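Local coordinates for Thiol:disulfide interchange protein (Klebsiella pneumoniae, PDB 6DXN) that probably acts as a periplasmic thiol-disulfide oxidoreductase of the DsbA type, exchanging disulfides with other proteins through a thioredoxin-like CxxC centre, at residues A[71-76]-A[105-110]; A[77-82]-A[138-143]. All coordinates share one frame; numbering follows the deposited sequence.

Contact 1 (A[71-76]-A[105-110])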
loop_
_atom_site.group_PDB
_atom_site.type_symbol
_atom_site.label_atom_id
_atom_site.label_comp_id
_atom_site.label_asym_id
_atom_site.label_seq_id
_atom_site.Cartn_x
_atom_site.Cartn_y
_atom_site.Cartn_z
ATOM N N GLY A 71 4.876 10.194 9.171
ATOM C CA GLY A 71 3.977 9.026 9.093
ATOM C C GLY A 71 2.497 9.405 9.149
ATOM O O GLY A 71 1.756 9.163 8.201
ATOM N N PRO A 72 2.015 10.003 10.260
ATOM C CA PRO A 72 0.611 10.409 10.367
ATOM C C PRO A 72 0.152 11.371 9.255
ATOM O O PRO A 72 -0.856 11.109 8.615
ATOM C CB PRO A 72 0.551 11.067 11.759
ATOM C CG PRO A 72 1.666 10.384 12.519
ATOM C CD PRO A 72 2.775 10.269 11.495
ATOM N N ALA A 73 0.915 12.449 9.006
ATOM C CA ALA A 73 0.531 13.429 7.970
ATOM C C ALA A 73 0.338 12.729 6.618
ATOM O O ALA A 73 -0.551 13.093 5.868
ATOM C CB ALA A 73 1.556 14.530 7.869
ATOM N N LEU A 74 1.205 11.749 6.340
ATOM C CA LEU A 74 1.215 10.946 5.123
ATOM C C LEU A 74 0.000 10.001 5.061
ATOM O O LEU A 74 -0.560 9.834 3.997
ATOM C CB LEU A 74 2.532 10.167 5.053
ATOM C CG LEU A 74 3.778 11.006 4.776
ATOM C CD1 LEU A 74 5.044 10.223 5.076
ATOM C CD2 LEU A 74 3.784 11.538 3.347
ATOM N N THR A 75 -0.386 9.387 6.188
ATOM C CA THR A 75 -1.566 8.497 6.198
ATOM C C THR A 75 -2.804 9.342 5.886
ATOM O O THR A 75 -3.733 8.880 5.252
ATOM C CB THR A 75 -1.692 7.727 7.521
ATOM O OG1 THR A 75 -0.491 6.985 7.712
ATOM C CG2 THR A 75 -2.867 6.775 7.556
ATOM N N GLU A 76 -2.766 10.609 6.319
ATOM C CA GLU A 76 -3.832 11.531 6.070
ATOM C C GLU A 76 -3.804 11.946 4.596
ATOM O O GLU A 76 -4.846 11.998 3.944
ATOM C CB GLU A 76 -3.696 12.743 6.992
ATOM C CG GLU A 76 -4.753 13.800 6.768
ATOM C CD GLU A 76 -4.605 14.989 7.699
ATOM O OE1 GLU A 76 -3.525 15.612 7.695
ATOM O OE2 GLU A 76 -5.554 15.264 8.446
ATOM N N LYS A 105 9.692 17.800 4.352
ATOM C CA LYS A 105 10.208 17.752 5.708
ATOM C C LYS A 105 9.086 17.979 6.724
ATOM O O LYS A 105 9.169 17.476 7.841
ATOM C CB LYS A 105 11.284 18.831 5.881
ATOM C CG LYS A 105 12.465 18.750 4.925
ATOM C CD LYS A 105 13.299 20.027 4.939
ATOM C CE LYS A 105 14.571 19.938 4.125
ATOM N NZ LYS A 105 15.561 19.032 4.754
ATOM N N THR A 106 8.040 18.712 6.315
ATOM C CA THR A 106 6.916 19.071 7.202
ATOM C C THR A 106 5.557 18.733 6.571
ATOM O O THR A 106 5.454 18.487 5.371
ATOM C CB THR A 106 6.878 20.582 7.452
ATOM O OG1 THR A 106 6.592 21.187 6.191
ATOM C CG2 THR A 106 8.162 21.155 8.018
ATOM N N ALA A 107 4.507 18.806 7.401
ATOM C CA ALA A 107 3.136 18.583 6.965
ATOM C C ALA A 107 2.748 19.624 5.906
ATOM O O ALA A 107 2.021 19.317 4.970
ATOM C CB ALA A 107 2.210 18.636 8.156
ATOM N N ALA A 108 3.261 20.855 6.054
ATOM C CA ALA A 108 2.940 21.934 5.113
ATOM C C ALA A 108 3.530 21.631 3.726
ATOM O O ALA A 108 2.997 22.088 2.709
ATOM C CB ALA A 108 3.431 23.262 5.646
ATOM N N ASP A 109 4.607 20.836 3.693
ATOM C CA ASP A 109 5.269 20.481 2.434
ATOM C C ASP A 109 4.467 19.425 1.664
ATOM O O ASP A 109 4.559 19.355 0.426
ATOM C CB ASP A 109 6.698 19.994 2.672
ATOM C CG ASP A 109 7.659 21.108 3.037
ATOM O OD1 ASP A 109 7.253 22.283 2.932
ATOM O OD2 ASP A 109 8.801 20.788 3.415
ATOM N N ILE A 110 3.730 18.578 2.389
ATOM C CA ILE A 110 2.906 17.560 1.740
ATOM C C ILE A 110 1.765 18.260 0.991
ATOM O O ILE A 110 1.406 17.852 -0.109
ATOM C CB ILE A 110 2.389 16.522 2.758
ATOM C CG1 ILE A 110 3.539 15.716 3.369
ATOM C CG2 ILE A 110 1.352 15.621 2.107
ATOM C CD1 ILE A 110 3.131 14.794 4.505
#

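Contact 2 (A[77-82]-A[138-143])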
loop_
_atom_site.group_PDB
_atom_site.type_symbol
_atom_site.label_atom_id
_atom_site.label_comp_id
_atom_site.label_asym_id
_atom_site.label_seq_id
_atom_site.Cartn_x
_atom_site.Cartn_y
_atom_site.Cartn_z
ATOM N N ALA A 77 -2.599 12.234 4.081
ATOM C CA ALA A 77 -2.458 12.661 2.696
ATOM C C ALA A 77 -2.922 11.546 1.747
ATOM O O ALA A 77 -3.561 11.817 0.722
ATOM C CB ALA A 77 -1.034 13.065 2.424
ATOM N N TRP A 78 -2.638 10.291 2.112
ATOM C CA TRP A 78 -3.029 9.162 1.242
ATOM C C TRP A 78 -4.566 9.033 1.229
ATOM O O TRP A 78 -5.183 8.801 0.176
ATOM C CB TRP A 78 -2.287 7.897 1.690
ATOM C CG TRP A 78 -2.403 6.721 0.768
ATOM C CD1 TRP A 78 -2.850 5.475 1.095
ATOM C CD2 TRP A 78 -2.098 6.680 -0.638
ATOM N NE1 TRP A 78 -2.820 4.659 0.002
ATOM C CE2 TRP A 78 -2.369 5.367 -1.078
ATOM C CE3 TRP A 78 -1.607 7.611 -1.565
ATOM C CZ2 TRP A 78 -2.178 4.965 -2.398
ATOM C CZ3 TRP A 78 -1.445 7.220 -2.879
ATOM C CH2 TRP A 78 -1.719 5.909 -3.283
ATOM N N ALA A 79 -5.179 9.217 2.404
ATOM C CA ALA A 79 -6.632 9.141 2.568
ATOM C C ALA A 79 -7.312 10.242 1.745
ATOM O O ALA A 79 -8.300 9.979 1.052
ATOM C CB ALA A 79 -6.985 9.226 4.030
ATOM N N VAL A 80 -6.778 11.470 1.825
ATOM C CA VAL A 80 -7.307 12.589 1.048
ATOM C C VAL A 80 -7.087 12.292 -0.438
ATOM O O VAL A 80 -7.958 12.579 -1.269
ATOM C CB VAL A 80 -6.663 13.939 1.433
ATOM C CG1 VAL A 80 -6.960 15.019 0.407
ATOM C CG2 VAL A 80 -7.077 14.407 2.817
ATOM N N ALA A 81 -5.908 11.740 -0.754
ATOM C CA ALA A 81 -5.501 11.407 -2.129
ATOM C C ALA A 81 -6.529 10.503 -2.823
ATOM O O ALA A 81 -6.834 10.702 -4.009
ATOM C CB ALA A 81 -4.147 10.738 -2.103
ATOM N N GLN A 82 -7.051 9.522 -2.079
ATOM C CA GLN A 82 -8.012 8.527 -2.597
ATOM C C GLN A 82 -9.430 9.113 -2.626
ATOM O O GLN A 82 -10.221 8.774 -3.498
ATOM C CB GLN A 82 -7.958 7.261 -1.743
ATOM C CG GLN A 82 -6.603 6.579 -1.786
ATOM C CD GLN A 82 -6.436 5.534 -0.715
ATOM O OE1 GLN A 82 -5.436 5.515 -0.004
ATOM N NE2 GLN A 82 -7.426 4.670 -0.572
ATOM N N ALA A 138 -8.417 6.035 10.180
ATOM C CA ALA A 138 -8.546 5.162 11.354
ATOM C C ALA A 138 -8.439 3.690 10.937
ATOM O O ALA A 138 -7.822 2.892 11.648
ATOM C CB ALA A 138 -9.823 5.460 12.097
ATOM N N ARG A 139 -9.014 3.354 9.773
ATOM C CA ARG A 139 -8.975 1.983 9.218
ATOM C C ARG A 139 -7.517 1.540 9.021
ATOM O O ARG A 139 -7.132 0.419 9.388
ATOM C CB ARG A 139 -9.735 1.948 7.886
ATOM C CG ARG A 139 -9.668 0.634 7.114
ATOM C CD ARG A 139 -10.387 -0.523 7.787
ATOM N NE ARG A 139 -10.544 -1.679 6.908
ATOM C CZ ARG A 139 -11.166 -2.808 7.246
ATOM N NH1 ARG A 139 -11.670 -2.949 8.462
ATOM N NH2 ARG A 139 -11.286 -3.792 6.366
ATOM N N GLN A 140 -6.733 2.416 8.394
ATOM C CA GLN A 140 -5.318 2.171 8.105
ATOM C C GLN A 140 -4.536 1.894 9.400
ATOM O O GLN A 140 -3.823 0.895 9.479
ATOM C CB GLN A 140 -4.758 3.351 7.306
ATOM C CG GLN A 140 -5.142 3.309 5.828
ATOM C CD GLN A 140 -4.845 4.598 5.098
ATOM O OE1 GLN A 140 -3.936 4.676 4.276
ATOM N NE2 GLN A 140 -5.593 5.639 5.423
ATOM N N ASP A 141 -4.679 2.767 10.406
ATOM C CA ASP A 141 -3.976 2.635 11.691
ATOM C C ASP A 141 -4.447 1.384 12.457
ATOM O O ASP A 141 -3.640 0.649 13.044
ATOM C CB ASP A 141 -4.167 3.889 12.552
ATOM C CG ASP A 141 -3.562 5.162 11.977
ATOM O OD1 ASP A 141 -2.628 5.058 11.141
ATOM O OD2 ASP A 141 -4.031 6.258 12.370
ATOM N N ASN A 142 -5.759 1.142 12.452
ATOM C CA ASN A 142 -6.338 0.023 13.193
ATOM C C ASN A 142 -5.843 -1.329 12.648
ATOM O O ASN A 142 -5.549 -2.242 13.422
ATOM C CB ASN A 142 -7.867 0.058 13.144
ATOM C CG ASN A 142 -8.499 -1.002 14.021
ATOM O OD1 ASN A 142 -8.082 -1.201 15.161
ATOM N ND2 ASN A 142 -9.511 -1.674 13.501
ATOM N N LEU A 143 -5.759 -1.454 11.321
ATOM C CA LEU A 143 -5.347 -2.733 10.708
ATOM C C LEU A 143 -3.840 -2.978 10.871
ATOM O O LEU A 143 -3.425 -4.137 10.971
ATOM C CB LEU A 143 -5.799 -2.789 9.245
ATOM C CG LEU A 143 -7.173 -3.433 9.023
ATOM C CD1 LEU A 143 -8.220 -2.907 9.986
ATOM C CD2 LEU A 143 -7.636 -3.257 7.594
#

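Contact 1 (A[71-76]-A[105-110])
The CD1 methyl of Ile-110 is the bump of this contact, and the hollow that receives it is made by the side chains of Ala-73 and Leu-74. Ile-110 CD1 lies 3.5 Å from Leu-74 CD2 and 3.7 Å from Ala-73 CB, so two consecutive residues of helix 71-83 hold one methyl between them. Leu-74 CG is a third neighbour, 3.9 Å from Ile-110 CD1. Ile-110 reaches this place because CG1 stands anti to its carbonyl carbon (chi1 -65°) and CD1 continues the extended line (chi2 173°), which carries the longer branch out to helix 71-83. Leu-74 meets it at about a right angle, offering the CD2 branch.

In DsbA-like proteins a helical domain is inserted into the thioredoxin fold; the contact belongs to that helical part, joining the first turns of helices 71-83 and 107-115. Leu-94 of helix 87-99 touches both Leu-74 and Ile-110, making the apolar cluster a three-helix one, and Leu-74 also packs on Phe-31 and Tyr-32, the two residues preceding Cys-33.

On the solvent side Ala-73 CB and Ala-107 CB meet more loosely, at 4.2 Å, and the CA atoms of Ala-73 and Ala-107, 5.9 Å apart, are the nearest CA pair across the two segments. The start of helix 107-115 is shaped by Thr-106 at the N-cap, whose OG1 accepts from Asp-109 N at 3.2 Å, while Asp-109 OD2 receives Lys-105 N through its anti lone pair in a nearly straight bond (171°).

Contact 2 (A[77-82]-A[138-143])
At the edge of the Trp-78 indole, in its plane, lies OE1 of Gln-140, 3.5 Å from Trp-78 CD1; the carboxamide is turned 46° from the ring. Gln-82 CD lies over the rim of one indole face, though the modelled position of this second amide is doubtful. Elsewhere the ring makes an edge-to-face contact with Phe-29, and its NE1 donates to Lys-61 O.

The other end of the Gln-140 amide, NE2, lies 4.1 Å from Ala-79 CB, so the carboxamide spans two successive residues of helix 71-83. Gln-140 gets there with CG anti to its carbonyl carbon (chi1 -78°) and an extended chain beyond CG, a reach that suits helices whose nearest CA atoms, those of Ala-79 and Gln-140, are 9.0 Å apart.

Both amide ends have polar partners elsewhere: OE1 accepts from His-63 N, at the end of edge strand 60-63, and NE2 donates to Leu-136 O in its own helix 131-146. Two backbone partners, one for each end, should fix the rotation of the buried carboxamide, and its contact with Trp-78 and Ala-79 is one of van der Waals fit and, at CD1, probably a weak electrostatic attraction between ring C-H and carbonyl oxygen.

Overall arrangement
From the N terminus the chain passes strand 25-29, the Cys-33 and Cys-36 region and strand 60-63 before entering helix 71-83, which supplies one segment to each contact. Contact 1 then closes a loop of 28 residues, 20 of them helical, when the chain returns at 105-110. Contact 2 closes a longer one, 55 residues between 77-82 and 138-143, 39 of them helical. The segments alternate along the chain, so the two loops cross. The centres of the two contacts are about 12 Å apart, and the contacts touch: Ile-110 CG2 lies 3.5 Å from Ala-77 CB, and Thr-75 CG2 lies 3.6 Å from Gln-140 NE2. Helix 71-83 thereby joins helix 107-115 to helix 131-146.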